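Local coordinates for galactose-binding-like protein (Bacteroides thetaiotaomicron, PDB 7M1B) that probably binds galactose-containing or related glycans as a SusE-like protein, in a family with a potential degradative capacity, at residues S269-W274 with Q372-Y377; A314-I319 with E341-L346. All blocks are in the same frame, centred on the assembly; numbering follows the deposited sequence.

Contact 1: residues S269-W274 with Q372-Y377; sequences SRFTSW and QQLWFY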
ATOM      1  N   SER A 269       5.435   3.526   1.476  1.00 17.61           N
ATOM      2  CA  SER A 269       5.904   2.454   2.332  1.00 17.95           C
ATOM      3  C   SER A 269       4.752   1.721   3.005  1.00 17.54           C
ATOM      4  O   SER A 269       4.698   0.510   2.969  1.00 19.33           O
ATOM      5  CB  SER A 269       6.938   2.890   3.338  1.00 21.46           C
ATOM      6  OG  SER A 269       6.405   3.966   4.147  1.00 21.82           O
ATOM      7  N   ARG A 270       3.914   2.453   3.715  1.00 16.68           N
ATOM      8  CA  ARG A 270       2.853   1.822   4.502  1.00 16.86           C
ATOM      9  C   ARG A 270       1.823   2.888   4.881  1.00 17.67           C
ATOM     10  O   ARG A 270       2.032   4.081   4.606  1.00 17.19           O
ATOM     11  CB  ARG A 270       3.541   1.307   5.786  1.00 20.56           C
ATOM     12  CG  ARG A 270       4.053   2.408   6.708  1.00 18.80           C
ATOM     13  CD  ARG A 270       4.870   1.802   7.888  1.00 20.96           C
ATOM     14  NE  ARG A 270       5.289   2.838   8.844  1.00 23.63           N
ATOM     15  CZ  ARG A 270       4.603   3.373   9.873  1.00 21.70           C
ATOM     16  NH1 ARG A 270       3.369   2.993  10.181  1.00 24.04           N
ATOM     17  NH2 ARG A 270       5.189   4.316  10.593  1.00 27.16           N
ATOM     18  N   PHE A 271       0.654   2.443   5.365  1.00 16.65           N
ATOM     19  CA  PHE A 271      -0.286   3.408   5.909  1.00 16.04           C
ATOM     20  C   PHE A 271      -0.931   2.807   7.153  1.00 16.19           C
ATOM     21  O   PHE A 271      -0.839   1.605   7.412  1.00 19.37           O
ATOM     22  CB  PHE A 271      -1.335   3.790   4.836  1.00 17.14           C
ATOM     23  CG  PHE A 271      -2.344   2.722   4.460  1.00 16.32           C
ATOM     24  CD1 PHE A 271      -2.024   1.677   3.569  1.00 17.00           C
ATOM     25  CD2 PHE A 271      -3.568   2.655   5.131  1.00 19.11           C
ATOM     26  CE1 PHE A 271      -2.967   0.688   3.254  1.00 19.53           C
ATOM     27  CE2 PHE A 271      -4.505   1.670   4.807  1.00 16.72           C
ATOM     28  CZ  PHE A 271      -4.190   0.628   3.917  1.00 16.15           C
ATOM     29  N   THR A 272      -1.538   3.705   7.942  1.00 15.96           N
ATOM     30  CA  THR A 272      -2.240   3.331   9.164  1.00 19.69           C
ATOM     31  C   THR A 272      -3.702   3.762   8.989  1.00 18.17           C
ATOM     32  O   THR A 272      -3.977   4.868   8.471  1.00 17.88           O
ATOM     33  CB  THR A 272      -1.712   4.014  10.432  1.00 19.02           C
ATOM     34  OG1 THR A 272      -0.307   3.756  10.423  1.00 20.58           O
ATOM     35  CG2 THR A 272      -2.330   3.489  11.705  1.00 18.17           C
ATOM     36  N   SER A 273      -4.650   2.871   9.364  1.00 16.27           N
ATOM     37  CA  SER A 273      -6.087   3.101   9.136  1.00 17.94           C
ATOM     38  C   SER A 273      -6.783   3.003  10.494  1.00 18.10           C
ATOM     39  O   SER A 273      -6.495   2.101  11.310  1.00 20.71           O
ATOM     40  CB  SER A 273      -6.626   1.955   8.240  1.00 25.34           C
ATOM     41  OG  SER A 273      -7.997   2.182   8.041  1.00 31.66           O
ATOM     42  N   TRP A 274      -7.618   4.016  10.813  1.00 16.33           N
ATOM     43  CA  TRP A 274      -8.474   3.939  11.984  1.00 14.73           C
ATOM     44  C   TRP A 274      -9.942   3.884  11.626  1.00 14.54           C
ATOM     45  O   TRP A 274     -10.384   4.654  10.785  1.00 16.19           O
ATOM     46  CB  TRP A 274      -8.312   5.186  12.872  1.00 16.87           C
ATOM     47  CG  TRP A 274      -6.996   5.206  13.602  1.00 14.74           C
ATOM     48  CD1 TRP A 274      -6.825   4.875  14.914  1.00 19.09           C
ATOM     49  CD2 TRP A 274      -5.751   5.746  13.135  1.00 16.89           C
ATOM     50  NE1 TRP A 274      -5.541   5.172  15.314  1.00 19.24           N
ATOM     51  CE2 TRP A 274      -4.860   5.701  14.237  1.00 17.99           C
ATOM     52  CE3 TRP A 274      -5.275   6.214  11.895  1.00 17.55           C
ATOM     53  CZ2 TRP A 274      -3.508   6.100  14.130  1.00 21.25           C
ATOM     54  CZ3 TRP A 274      -3.961   6.673  11.818  1.00 17.39           C
ATOM     55  CH2 TRP A 274      -3.090   6.599  12.911  1.00 20.43           C
ATOM     56  N   GLN A 372     -12.295   6.613  10.181  1.00 13.78           N
ATOM     57  CA  GLN A 372     -11.985   7.758  11.064  1.00 15.60           C
ATOM     58  C   GLN A 372     -10.749   8.488  10.529  1.00 15.41           C
ATOM     59  O   GLN A 372     -10.652   9.715  10.649  1.00 15.59           O
ATOM     60  CB  GLN A 372     -11.639   7.268  12.497  1.00 16.34           C
ATOM     61  CG  GLN A 372     -11.408   8.356  13.526  1.00 15.98           C
ATOM     62  CD  GLN A 372     -11.068   7.655  14.821  1.00 15.01           C
ATOM     63  OE1 GLN A 372      -9.896   7.286  15.079  1.00 17.64           O
ATOM     64  NE2 GLN A 372     -12.052   7.499  15.692  1.00 18.50           N
ATOM     65  N   GLN A 373      -9.743   7.761  10.034  1.00 15.27           N
ATOM     66  CA  GLN A 373      -8.436   8.429   9.768  1.00 14.27           C
ATOM     67  C   GLN A 373      -7.561   7.536   8.894  1.00 14.47           C
ATOM     68  O   GLN A 373      -7.602   6.306   9.074  1.00 17.17           O
ATOM     69  CB  GLN A 373      -7.722   8.753  11.099  1.00 17.15           C
ATOM     70  CG  GLN A 373      -6.605   9.793  10.934  1.00 16.23           C
ATOM     71  CD  GLN A 373      -6.993  11.275  10.913  1.00 16.16           C
ATOM     72  OE1 GLN A 373      -6.139  12.111  10.649  1.00 18.54           O
ATOM     73  NE2 GLN A 373      -8.276  11.610  10.842  1.00 16.88           N
ATOM     74  N   LEU A 374      -6.715   8.161   8.022  1.00 15.34           N
ATOM     75  CA  LEU A 374      -5.734   7.382   7.228  1.00 17.29           C
ATOM     76  C   LEU A 374      -4.436   8.191   7.189  1.00 18.45           C
ATOM     77  O   LEU A 374      -4.509   9.413   6.890  1.00 19.27           O
ATOM     78  CB  LEU A 374      -6.184   7.287   5.775  1.00 19.00           C
ATOM     79  CG  LEU A 374      -7.418   6.451   5.523  1.00 20.81           C
ATOM     80  CD1 LEU A 374      -7.797   6.562   4.042  1.00 21.36           C
ATOM     81  CD2 LEU A 374      -7.101   4.993   5.901  1.00 23.38           C
ATOM     82  N   TRP A 375      -3.356   7.613   7.731  1.00 16.02           N
ATOM     83  CA  TRP A 375      -2.062   8.278   7.616  1.00 16.81           C
ATOM     84  C   TRP A 375      -1.163   7.488   6.679  1.00 16.94           C
ATOM     85  O   TRP A 375      -1.007   6.305   6.878  1.00 18.15           O
ATOM     86  CB  TRP A 375      -1.394   8.373   8.993  1.00 18.14           C
ATOM     87  CG  TRP A 375      -2.023   9.356   9.943  1.00 17.42           C
ATOM     88  CD1 TRP A 375      -3.145  10.106   9.707  1.00 17.55           C
ATOM     89  CD2 TRP A 375      -1.609   9.572  11.303  1.00 17.95           C
ATOM     90  NE1 TRP A 375      -3.419  10.839  10.837  1.00 18.26           N
ATOM     91  CE2 TRP A 375      -2.496  10.523  11.832  1.00 18.59           C
ATOM     92  CE3 TRP A 375      -0.514   9.132  12.102  1.00 18.97           C
ATOM     93  CZ2 TRP A 375      -2.379  10.994  13.153  1.00 20.52           C
ATOM     94  CZ3 TRP A 375      -0.420   9.632  13.391  1.00 23.09           C
ATOM     95  CH2 TRP A 375      -1.330  10.551  13.931  1.00 20.70           C
ATOM     96  N   PHE A 376      -0.512   8.178   5.720  1.00 17.68           N
ATOM     97  CA  PHE A 376       0.325   7.513   4.708  1.00 16.02           C
ATOM     98  C   PHE A 376       1.798   7.842   5.002  1.00 17.59           C
ATOM     99  O   PHE A 376       2.097   8.973   5.384  1.00 18.14           O
ATOM    100  CB  PHE A 376      -0.049   7.978   3.310  1.00 17.78           C
ATOM    101  CG  PHE A 376      -1.222   7.222   2.735  1.00 18.78           C
ATOM    102  CD1 PHE A 376      -2.430   7.141   3.381  1.00 24.32           C
ATOM    103  CD2 PHE A 376      -1.024   6.440   1.583  1.00 24.59           C
ATOM    104  CE1 PHE A 376      -3.447   6.379   2.807  1.00 22.77           C
ATOM    105  CE2 PHE A 376      -2.049   5.706   1.019  1.00 26.82           C
ATOM    106  CZ  PHE A 376      -3.209   5.569   1.726  1.00 20.15           C
ATOM    107  N   TYR A 377       2.663   6.886   4.715  1.00 17.16           N
ATOM    108  CA  TYR A 377       4.084   7.046   4.948  1.00 16.69           C
ATOM    109  C   TYR A 377       4.819   6.761   3.672  1.00 17.16           C
ATOM    110  O   TYR A 377       4.400   5.877   2.931  1.00 18.51           O
ATOM    111  CB  TYR A 377       4.615   6.122   6.055  1.00 19.20           C
ATOM    112  CG  TYR A 377       4.034   6.452   7.416  1.00 17.90           C
ATOM    113  CD1 TYR A 377       2.765   5.968   7.775  1.00 17.61           C
ATOM    114  CD2 TYR A 377       4.697   7.283   8.302  1.00 19.35           C
ATOM    115  CE1 TYR A 377       2.183   6.293   8.992  1.00 19.38           C
ATOM    116  CE2 TYR A 377       4.142   7.611   9.537  1.00 18.94           C
ATOM    117  CZ  TYR A 377       2.885   7.108   9.878  1.00 20.78           C
ATOM    118  OH  TYR A 377       2.333   7.405  11.096  1.00 23.96           O
TER
HETATM  119  O   HOH W   1       0.847   5.654  12.184  1.00 33.15           O
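Phe271 and Phe376 lie side by side across a non-hydrogen-bonded pair of antiparallel strands in the beta sandwich of the galactose-binding-like domain. Next to them Thr272 and Trp375 bond backbone N to O both ways, at 2.9 Å. The face of Phe271 and Phe376 is the tightly packed side. Phe271 CB sits over the middle of the Phe376 ring, 3.8 Å from its centroid, in a CH-pi contact, the two rings nearly parallel but slid apart. Leu374 CD2 fills in against Ser273 OG at 3.6 Å. Phe357 from strand 352-362 packs on Leu374 and Phe376. On the other face Trp274 points the CH2 and CZ3 edge of its six-membered ring at the face of Trp375, a T-shaped pair with planes at 64° and CH2 3.7 Å from Trp375 CD2. A bond from Trp375 NE1 to an in-plane lone pair of Gln373 OE1 (3.0 Å) fixes the turn of the indole; Gly234 N bonds the same OE1, while Gln373 NE2 bonds Asn233 OD1 and Gln372 O. Farther along this face Arg270 and Tyr377 lie on the solvent side, only partly buried although they stack closely. Arg270 CG stands between its backbone N and carbonyl carbon (chi1 67°), against Tyr377 CB; the chain runs extended to NE, and the guanidinium lies flat over the Tyr377 ring, a cation-pi stack with planes 13° apart and CZ 3.8 Å from the ring centroid. Glu202 salt-bridges Arg270 NE. A water joins Tyr377 OH to Thr272 OG1, which also bonds to Glu342. Classic beta bulges end the pairing at Tyr377 (Ser269 and Arg270) and Trp274 (Gln372 and Gln373). At the second, Trp274 O accepts from Gln372 N at 2.8 Å and Gln373 N at 3.3 Å, both from the same face of its carbonyl plane.

Contact 2: residues A314-I319 with E341-L346; sequences ADCESI and EEFEFL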
ATOM      1  N   ALA A 314      -1.769  -2.451  -2.981  1.00 20.44           N
ATOM      2  CA  ALA A 314      -1.821  -3.239  -1.740  1.00 19.55           C
ATOM      3  C   ALA A 314      -3.148  -3.968  -1.696  1.00 19.50           C
ATOM      4  O   ALA A 314      -4.151  -3.490  -2.246  1.00 20.86           O
ATOM      5  CB  ALA A 314      -1.739  -2.336  -0.519  1.00 25.88           C
ATOM      6  N   ASP A 315      -3.086  -5.186  -1.122  1.00 21.40           N
ATOM      7  CA  ASP A 315      -4.269  -5.916  -0.695  1.00 21.16           C
ATOM      8  C   ASP A 315      -4.261  -5.829   0.815  1.00 22.40           C
ATOM      9  O   ASP A 315      -3.197  -6.023   1.479  1.00 22.66           O
ATOM     10  CB  ASP A 315      -4.160  -7.389  -1.085  1.00 24.92           C
ATOM     11  CG  ASP A 315      -4.182  -7.602  -2.584  1.00 30.13           C
ATOM     12  OD1 ASP A 315      -5.189  -7.242  -3.238  1.00 34.42           O
ATOM     13  OD2 ASP A 315      -3.234  -8.209  -3.062  1.00 41.31           O
ATOM     14  N   CYS A 316      -5.450  -5.573   1.366  1.00 21.27           N
ATOM     15  CA  CYS A 316      -5.504  -5.264   2.773  1.00 19.38           C
ATOM     16  C   CYS A 316      -6.662  -5.985   3.437  1.00 17.49           C
ATOM     17  O   CYS A 316      -7.776  -5.968   2.883  1.00 20.16           O
ATOM     18  CB  CYS A 316      -5.728  -3.770   2.995  1.00 18.32           C
ATOM     19  SG  CYS A 316      -4.494  -2.687   2.231  1.00 20.86           S
ATOM     20  N   GLU A 317      -6.432  -6.465   4.647  1.00 18.00           N
ATOM     21  CA  GLU A 317      -7.520  -7.020   5.481  1.00 18.08           C
ATOM     22  C   GLU A 317      -7.419  -6.509   6.913  1.00 20.61           C
ATOM     23  O   GLU A 317      -6.414  -6.737   7.602  1.00 17.73           O
ATOM     24  CB  GLU A 317      -7.503  -8.567   5.415  1.00 18.88           C
ATOM     25  CG  GLU A 317      -8.600  -9.141   6.330  1.00 21.20           C
ATOM     26  CD  GLU A 317      -8.875 -10.619   6.218  1.00 27.94           C
ATOM     27  OE1 GLU A 317      -8.128 -11.250   5.477  1.00 34.74           O
ATOM     28  OE2 GLU A 317      -9.806 -11.133   6.852  1.00 34.90           O
ATOM     29  N   SER A 318      -8.479  -5.811   7.363  1.00 19.57           N
ATOM     30  CA  SER A 318      -8.599  -5.402   8.759  1.00 20.19           C
ATOM     31  C   SER A 318      -8.975  -6.636   9.578  1.00 18.70           C
ATOM     32  O   SER A 318     -10.001  -7.272   9.321  1.00 21.77           O
ATOM     33  CB  SER A 318      -9.664  -4.337   8.844  1.00 20.26           C
ATOM     34  OG  SER A 318     -10.045  -4.064  10.203  1.00 19.52           O
ATOM     35  N   ILE A 319      -8.128  -6.973  10.566  1.00 17.61           N
ATOM     36  CA  ILE A 319      -8.318  -8.126  11.452  1.00 21.70           C
ATOM     37  C   ILE A 319      -9.091  -7.718  12.706  1.00 17.74           C
ATOM     38  O   ILE A 319      -8.805  -6.673  13.321  1.00 20.82           O
ATOM     39  CB  ILE A 319      -6.934  -8.731  11.799  1.00 24.24           C
ATOM     40  CG1 ILE A 319      -6.251  -9.268  10.528  1.00 28.26           C
ATOM     41  CG2 ILE A 319      -7.118  -9.867  12.791  1.00 27.19           C
ATOM     42  CD1 ILE A 319      -7.129 -10.097   9.629  1.00 37.23           C
ATOM     43  N   GLU A 341      -4.581   0.509  12.601  1.00 16.57           N
ATOM     44  CA  GLU A 341      -4.283  -0.765  11.876  1.00 15.97           C
ATOM     45  C   GLU A 341      -3.259  -0.495  10.787  1.00 20.24           C
ATOM     46  O   GLU A 341      -3.417   0.403   9.932  1.00 18.91           O
ATOM     47  CB  GLU A 341      -5.617  -1.300  11.401  1.00 19.33           C
ATOM     48  CG  GLU A 341      -6.527  -1.706  12.547  1.00 18.11           C
ATOM     49  CD  GLU A 341      -7.894  -2.082  12.004  1.00 20.12           C
ATOM     50  OE1 GLU A 341      -8.778  -1.292  12.060  1.00 20.94           O
ATOM     51  OE2 GLU A 341      -7.964  -3.220  11.398  1.00 19.36           O
ATOM     52  N   GLU A 342      -2.193  -1.310  10.791  1.00 21.38           N
ATOM     53  CA  GLU A 342      -1.052  -1.012   9.943  1.00 17.64           C
ATOM     54  C   GLU A 342      -1.029  -1.912   8.709  1.00 18.42           C
ATOM     55  O   GLU A 342      -1.262  -3.128   8.821  1.00 21.25           O
ATOM     56  CB  GLU A 342       0.233  -1.336  10.770  1.00 19.14           C
ATOM     57  CG  GLU A 342       0.249  -0.646  12.116  1.00 28.45           C
ATOM     58  CD  GLU A 342       0.496   0.839  12.103  1.00 29.00           C
ATOM     59  OE1 GLU A 342       0.603   1.398  13.222  1.00 32.60           O
ATOM     60  OE2 GLU A 342       0.578   1.444  10.994  1.00 31.22           O
ATOM     61  N   PHE A 343      -0.739  -1.307   7.543  1.00 18.69           N
ATOM     62  CA  PHE A 343      -0.657  -2.064   6.303  1.00 15.35           C
ATOM     63  C   PHE A 343       0.572  -1.644   5.499  1.00 18.68           C
ATOM     64  O   PHE A 343       0.812  -0.458   5.327  1.00 20.21           O
ATOM     65  CB  PHE A 343      -1.914  -1.800   5.422  1.00 17.90           C
ATOM     66  CG  PHE A 343      -3.178  -2.196   6.148  1.00 17.63           C
ATOM     67  CD1 PHE A 343      -3.562  -3.530   6.160  1.00 21.33           C
ATOM     68  CD2 PHE A 343      -3.861  -1.327   6.985  1.00 17.57           C
ATOM     69  CE1 PHE A 343      -4.689  -3.937   6.868  1.00 20.65           C
ATOM     70  CE2 PHE A 343      -4.990  -1.725   7.682  1.00 19.31           C
ATOM     71  CZ  PHE A 343      -5.377  -3.041   7.675  1.00 18.72           C
ATOM     72  N   GLU A 344       1.285  -2.609   4.874  1.00 18.82           N
ATOM     73  CA  GLU A 344       2.489  -2.293   4.117  1.00 21.74           C
ATOM     74  C   GLU A 344       2.160  -2.374   2.627  1.00 26.08           C
ATOM     75  O   GLU A 344       1.218  -3.084   2.209  1.00 26.04           O
ATOM     76  CB  GLU A 344       3.619  -3.306   4.368  1.00 26.84           C
ATOM     77  CG  GLU A 344       3.923  -3.493   5.826  1.00 33.80           C
ATOM     78  CD  GLU A 344       5.177  -4.278   6.084  1.00 54.89           C
ATOM     79  OE1 GLU A 344       5.654  -4.896   5.157  1.00 48.73           O
ATOM     80  OE2 GLU A 344       5.653  -4.237   7.224  1.00 52.58           O
ATOM     81  N   PHE A 345       2.821  -1.517   1.855  1.00 21.90           N
ATOM     82  CA  PHE A 345       2.595  -1.526   0.424  1.00 28.07           C
ATOM     83  C   PHE A 345       3.554  -2.460  -0.263  1.00 34.11           C
ATOM     84  O   PHE A 345       4.628  -2.751   0.278  1.00 30.25           O
ATOM     85  CB  PHE A 345       2.896  -0.173  -0.205  1.00 26.83           C
ATOM     86  CG  PHE A 345       1.778   0.789   0.047  1.00 20.62           C
ATOM     87  CD1 PHE A 345       0.546   0.614  -0.636  1.00 26.08           C
ATOM     88  CD2 PHE A 345       1.856   1.762   1.040  1.00 22.06           C
ATOM     89  CE1 PHE A 345      -0.509   1.454  -0.355  1.00 24.85           C
ATOM     90  CE2 PHE A 345       0.800   2.629   1.261  1.00 23.19           C
ATOM     91  CZ  PHE A 345      -0.381   2.466   0.557  1.00 24.44           C
ATOM     92  N   LEU A 346       3.161  -2.824  -1.496  1.00 34.64           N
ATOM     93  CA  LEU A 346       4.060  -3.616  -2.332  1.00 36.55           C
ATOM     94  C   LEU A 346       5.335  -2.811  -2.657  1.00 39.35           C
ATOM     95  O   LEU A 346       5.261  -1.581  -2.710  1.00 36.24           O
ATOM     96  CB  LEU A 346       3.335  -4.144  -3.597  1.00 40.80           C
ATOM     97  CG  LEU A 346       2.063  -4.972  -3.413  1.00 40.16           C
ATOM     98  CD1 LEU A 346       1.232  -4.919  -4.697  1.00 41.69           C
ATOM     99  CD2 LEU A 346       2.376  -6.431  -3.057  1.00 41.41           C
TER
HETATM  100  O   HOH W   2      -1.274  -4.294   3.043  1.00 27.99           O
HETATM  101  O   HOH W   3      -5.950  -5.066  11.171  1.00 22.99           O
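Ser318 OG donates to Glu341 OE2 across 2.5 Å, a short bond made on the syn lone pair of the carboxylate. The same Ser318 OG is hydrogen-bonded to His363 NE2, and Glu341 OE1 to Gln275 NE2, giving both carboxylate oxygens partners. Water adds two bridges: one links Ile319 N to Glu341 OE2, its oxygen 2.7 Å from OE2, and another donates to both Asp315 O and Glu344 O. An alanine in place of Glu341 would probably leave Ser318 OG and the bridging water without their common acceptor and Gln275 NE2 without its mate. No backbone hydrogen bond joins the two segments: strand 314-317 pairs with 292-297 and strand 341-344 with 256-274. The axes of 314-317 and 341-344 come within 7.8 Å, their N-to-C directions 155° apart, roughly antiparallel, where two edges of the beta sandwich meet. Aromatic contacts fill the gap. Phe343, with CG anti to its carbonyl carbon (chi1 -59°), reaches toward 314-319 and presents CE1, at the ring edge, to Glu317 O at 3.4 Å. Cys316 approaches the same ring obliquely, CB 3.8 Å from Phe343 CD1 and SG 4.7 Å from the ring centroid, a sulfur-aromatic contact; Trp292 meets Phe343 edge-to-face. At the other end a second apolar contact sets Ala314 CB against Phe345 CD1 at 3.7 Å.

Contact 1 is the more buried of the two, a true strand pair laced by backbone hydrogen bonds; contact 2 is partly buried, and side chains and waters span a gap between strands that are not paired with each other. They meet at strand 256-274, which pairs with 370-380 on one side and 341-344 on the other, where Glu341 N probably donates to Ser273 O. Phe271 also packs against Phe343 and Phe345, joining the aromatic groups of both contacts. Contact 1 relies on indoles, phenyl rings and an arginine-tyrosine stack, contact 2 on one carboxylate-hydroxyl bond, water bridges and phenylalanine rings set against small side chains.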